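Local coordinates for HEPN domain-containing protein (Sulfolobus tokodaii, PDB 1WOL), which is of unknown function but belongs to the HEPN family of all-helical proteins, whose better-studied relatives often bind nucleotides or cleave RNA, at residues Q35-L46 with G55-T63. Sequence-based numbering, arbitrary orientation.
Sequences QQCAEKAVKGLL and GHSISHLLT
Ile58, on the short helix 58-61, enters helix 27-48 as a knob into a hole made by Gln35, Ala38, Glu39 and Val42, a worked example of how a single helical turn docks on a longer helix. Its CD1 reaches between Ala38 CB (3.9 Å) and the CG of Gln35, whose side chain slides past that of Ile58 in the opposite direction, while CG1 lies over Glu39 CA (3.9 Å). One turn further along, Val42 meets three residues with its two methyls. CG1, held anti to the backbone N (chi1 172°), touches Leu61 CB and, at 3.7 Å, Leu62 CD2, the Val42 and Leu62 side chains crossing at about a right angle; CG2 faces Ile58 CG2. Leu61 carries the apolar row onward, CD2 meeting Leu46 CD2 at 3.7 Å and CD1 resting against the aliphatic part of Lys43. Ala73 of helix 67-77 touches Ile58 and Leu62, and Ile113 of helix 100-120 touches Ala38 and Val42, so these side chains belong to the helical core of the HEPN domain.

At the border, the extended chain of Lys43 carries NZ to a weak hydrogen bond with Gly55 O (3.4 Å). NZ also pairs with Glu39 OE2 one turn back, a salt bridge modelled too short for its geometry to be trusted. Replacing Glu39 with an alanine would probably leave the Lys43 ammonium without its carboxylate mate and freer to swing away from Gly55 O. Within the second segment, Ser57 N-caps the short helix, its OG accepting from His60 N, and Asp77 hydrogen-bonds to the same turn. Branched aliphatic side chains thus bury most of the contact surface, with a charged pair bordering it at Gly55.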
loop_
_atom_site.group_PDB
_atom_site.type_symbol
_atom_site.label_atom_id
_atom_site.label_comp_id
_atom_site.label_asym_id
_atom_site.label_seq_id
_atom_site.Cartn_x
_atom_site.Cartn_y
_atom_site.Cartn_z
ATOM N N GLN A 35 -1.764 -0.147 -2.443
ATOM C CA GLN A 35 -1.969 -0.538 -1.085
ATOM C C GLN A 35 -1.362 -1.882 -0.783
ATOM O O GLN A 35 -0.719 -2.000 0.245
ATOM C CB GLN A 35 -3.455 -0.553 -0.750
ATOM C CG GLN A 35 -3.526 -1.020 0.702
ATOM C CD GLN A 35 -4.580 -1.824 1.114
ATOM O OE1 GLN A 35 -5.676 -1.392 0.928
ATOM N NE2 GLN A 35 -4.293 -3.010 1.891
ATOM N N GLN A 36 -1.397 -2.841 -1.737
ATOM C CA GLN A 36 -0.738 -4.110 -1.540
ATOM C C GLN A 36 0.729 -3.949 -1.383
ATOM O O GLN A 36 1.332 -4.619 -0.531
ATOM C CB GLN A 36 -1.003 -5.073 -2.690
ATOM C CG GLN A 36 -2.483 -5.444 -2.753
ATOM C CD GLN A 36 -2.766 -6.492 -1.657
ATOM O OE1 GLN A 36 -3.765 -6.318 -0.906
ATOM N NE2 GLN A 36 -1.923 -7.466 -1.521
ATOM N N CYS A 37 1.387 -3.071 -2.212
ATOM C CA CYS A 37 2.768 -2.789 -2.095
ATOM C C CYS A 37 3.124 -2.338 -0.652
ATOM O O CYS A 37 4.069 -2.905 -0.082
ATOM C CB CYS A 37 3.128 -1.711 -3.158
ATOM S SG CYS A 37 4.879 -1.099 -2.874
ATOM N N ALA A 38 2.408 -1.339 -0.182
ATOM C CA ALA A 38 2.741 -0.780 1.153
ATOM C C ALA A 38 2.550 -1.818 2.232
ATOM O O ALA A 38 3.416 -1.942 3.127
ATOM C CB ALA A 38 1.875 0.486 1.366
ATOM N N GLU A 39 1.393 -2.527 2.134
ATOM C CA GLU A 39 1.111 -3.569 3.174
ATOM C C GLU A 39 2.228 -4.639 3.173
ATOM O O GLU A 39 2.723 -5.014 4.252
ATOM C CB GLU A 39 -0.288 -4.226 2.895
ATOM C CG GLU A 39 -0.595 -5.227 4.112
ATOM C CD GLU A 39 -1.732 -6.177 3.847
ATOM O OE1 GLU A 39 -2.593 -5.930 2.953
ATOM O OE2 GLU A 39 -1.754 -7.199 4.601
ATOM N N LYS A 40 2.675 -5.171 2.054
ATOM C CA LYS A 40 3.719 -6.158 2.018
ATOM C C LYS A 40 5.037 -5.612 2.551
ATOM O O LYS A 40 5.767 -6.300 3.286
ATOM C CB LYS A 40 3.848 -6.759 0.632
ATOM C CG LYS A 40 2.730 -7.827 0.166
ATOM C CD LYS A 40 1.359 -7.932 0.778
ATOM C CE LYS A 40 0.616 -9.104 0.204
ATOM N NZ LYS A 40 -0.593 -9.131 0.972
ATOM N N ALA A 41 5.398 -4.403 2.164
ATOM C CA ALA A 41 6.637 -3.783 2.694
ATOM C C ALA A 41 6.605 -3.642 4.204
ATOM O O ALA A 41 7.613 -4.001 4.771
ATOM C CB ALA A 41 6.732 -2.381 2.052
ATOM N N VAL A 42 5.503 -3.183 4.759
ATOM C CA VAL A 42 5.411 -2.984 6.238
ATOM C C VAL A 42 5.406 -4.353 6.866
ATOM O O VAL A 42 6.114 -4.510 7.867
ATOM C CB VAL A 42 4.241 -2.146 6.561
ATOM C CG1 VAL A 42 4.023 -2.112 8.069
ATOM C CG2 VAL A 42 4.568 -0.709 6.073
ATOM N N LYS A 43 4.805 -5.371 6.226
ATOM C CA LYS A 43 4.941 -6.698 6.937
ATOM C C LYS A 43 6.372 -7.248 6.874
ATOM O O LYS A 43 6.838 -8.026 7.845
ATOM C CB LYS A 43 3.916 -7.704 6.264
ATOM C CG LYS A 43 2.586 -7.507 6.901
ATOM C CD LYS A 43 1.426 -8.223 6.321
ATOM C CE LYS A 43 0.204 -8.158 7.245
ATOM N NZ LYS A 43 -1.043 -8.492 6.387
ATOM N N GLY A 44 7.097 -6.916 5.837
ATOM C CA GLY A 44 8.478 -7.250 5.683
ATOM C C GLY A 44 9.280 -6.584 6.829
ATOM O O GLY A 44 10.168 -7.166 7.415
ATOM N N LEU A 45 8.987 -5.295 7.012
ATOM C CA LEU A 45 9.711 -4.567 8.109
ATOM C C LEU A 45 9.389 -5.185 9.475
ATOM O O LEU A 45 10.300 -5.348 10.326
ATOM C CB LEU A 45 9.239 -3.110 8.132
ATOM C CG LEU A 45 9.837 -2.226 9.265
ATOM C CD1 LEU A 45 11.275 -2.081 9.025
ATOM C CD2 LEU A 45 9.018 -0.915 9.299
ATOM N N LEU A 46 8.142 -5.475 9.708
ATOM C CA LEU A 46 7.728 -6.051 11.073
ATOM C C LEU A 46 8.439 -7.357 11.259
ATOM O O LEU A 46 8.882 -7.689 12.420
ATOM C CB LEU A 46 6.277 -6.261 11.101
ATOM C CG LEU A 46 5.487 -5.145 11.757
ATOM C CD1 LEU A 46 6.118 -3.822 11.432
ATOM C CD2 LEU A 46 3.998 -5.317 11.408
ATOM N N GLY A 55 -3.539 -7.822 10.945
ATOM C CA GLY A 55 -4.634 -7.030 10.418
ATOM C C GLY A 55 -4.132 -6.590 9.044
ATOM O O GLY A 55 -3.012 -6.944 8.631
ATOM N N HIS A 56 -4.950 -5.876 8.295
ATOM C CA HIS A 56 -4.486 -5.416 6.981
ATOM C C HIS A 56 -4.459 -3.901 6.943
ATOM O O HIS A 56 -4.301 -3.283 5.888
ATOM C CB HIS A 56 -5.399 -5.933 5.879
ATOM C CG HIS A 56 -5.239 -7.400 5.616
ATOM N ND1 HIS A 56 -6.221 -8.330 5.918
ATOM C CD2 HIS A 56 -4.188 -8.101 5.143
ATOM C CE1 HIS A 56 -5.770 -9.540 5.639
ATOM N NE2 HIS A 56 -4.539 -9.430 5.171
ATOM N N SER A 57 -4.641 -3.284 8.085
ATOM C CA SER A 57 -4.581 -1.822 8.117
ATOM C C SER A 57 -3.094 -1.485 8.161
ATOM O O SER A 57 -2.393 -1.929 9.074
ATOM C CB SER A 57 -5.211 -1.311 9.375
ATOM O OG SER A 57 -4.768 0.027 9.539
ATOM N N ILE A 58 -2.561 -0.714 7.181
ATOM C CA ILE A 58 -1.166 -0.435 7.222
ATOM C C ILE A 58 -0.845 0.477 8.419
ATOM O O ILE A 58 0.172 0.359 9.056
ATOM C CB ILE A 58 -0.760 0.251 5.929
ATOM C CG1 ILE A 58 -0.989 -0.682 4.790
ATOM C CG2 ILE A 58 0.730 0.641 6.000
ATOM C CD1 ILE A 58 -1.348 0.091 3.453
ATOM N N SER A 59 -1.760 1.379 8.698
ATOM C CA SER A 59 -1.605 2.271 9.798
ATOM C C SER A 59 -1.547 1.576 11.179
ATOM O O SER A 59 -0.859 2.000 12.066
ATOM C CB SER A 59 -2.758 3.256 9.815
ATOM O OG SER A 59 -2.505 4.215 10.816
ATOM N N HIS A 60 -2.291 0.492 11.341
ATOM C CA HIS A 60 -2.288 -0.153 12.650
ATOM C C HIS A 60 -1.068 -0.964 12.765
ATOM O O HIS A 60 -0.658 -1.204 13.861
ATOM C CB HIS A 60 -3.534 -1.054 12.850
ATOM C CG HIS A 60 -4.836 -0.298 12.935
ATOM N ND1 HIS A 60 -4.964 0.907 13.610
ATOM C CD2 HIS A 60 -6.096 -0.667 12.583
ATOM C CE1 HIS A 60 -6.246 1.240 13.682
ATOM N NE2 HIS A 60 -6.956 0.301 13.064
ATOM N N LEU A 61 -0.437 -1.342 11.641
ATOM C CA LEU A 61 0.774 -2.126 11.673
ATOM C C LEU A 61 2.006 -1.311 12.085
ATOM O O LEU A 61 2.975 -1.827 12.579
ATOM C CB LEU A 61 1.058 -2.768 10.299
ATOM C CG LEU A 61 0.220 -3.912 9.708
ATOM C CD1 LEU A 61 0.705 -4.231 8.275
ATOM C CD2 LEU A 61 0.414 -5.134 10.609
ATOM N N LEU A 62 1.974 -0.018 11.839
ATOM C CA LEU A 62 3.097 0.816 12.206
ATOM C C LEU A 62 3.072 1.236 13.682
ATOM O O LEU A 62 1.969 1.356 14.271
ATOM C CB LEU A 62 3.029 2.092 11.377
ATOM C CG LEU A 62 2.932 1.805 9.883
ATOM C CD1 LEU A 62 2.548 3.099 9.231
ATOM C CD2 LEU A 62 4.271 1.369 9.382
ATOM N N THR A 63 4.264 1.548 14.160
ATOM C CA THR A 63 4.490 2.043 15.516
ATOM C C THR A 63 5.333 3.348 15.435
ATOM O O THR A 63 6.478 3.317 15.098
ATOM C CB THR A 63 5.247 1.019 16.306
ATOM O OG1 THR A 63 4.489 -0.212 16.348
ATOM C CG2 THR A 63 5.479 1.551 17.749
#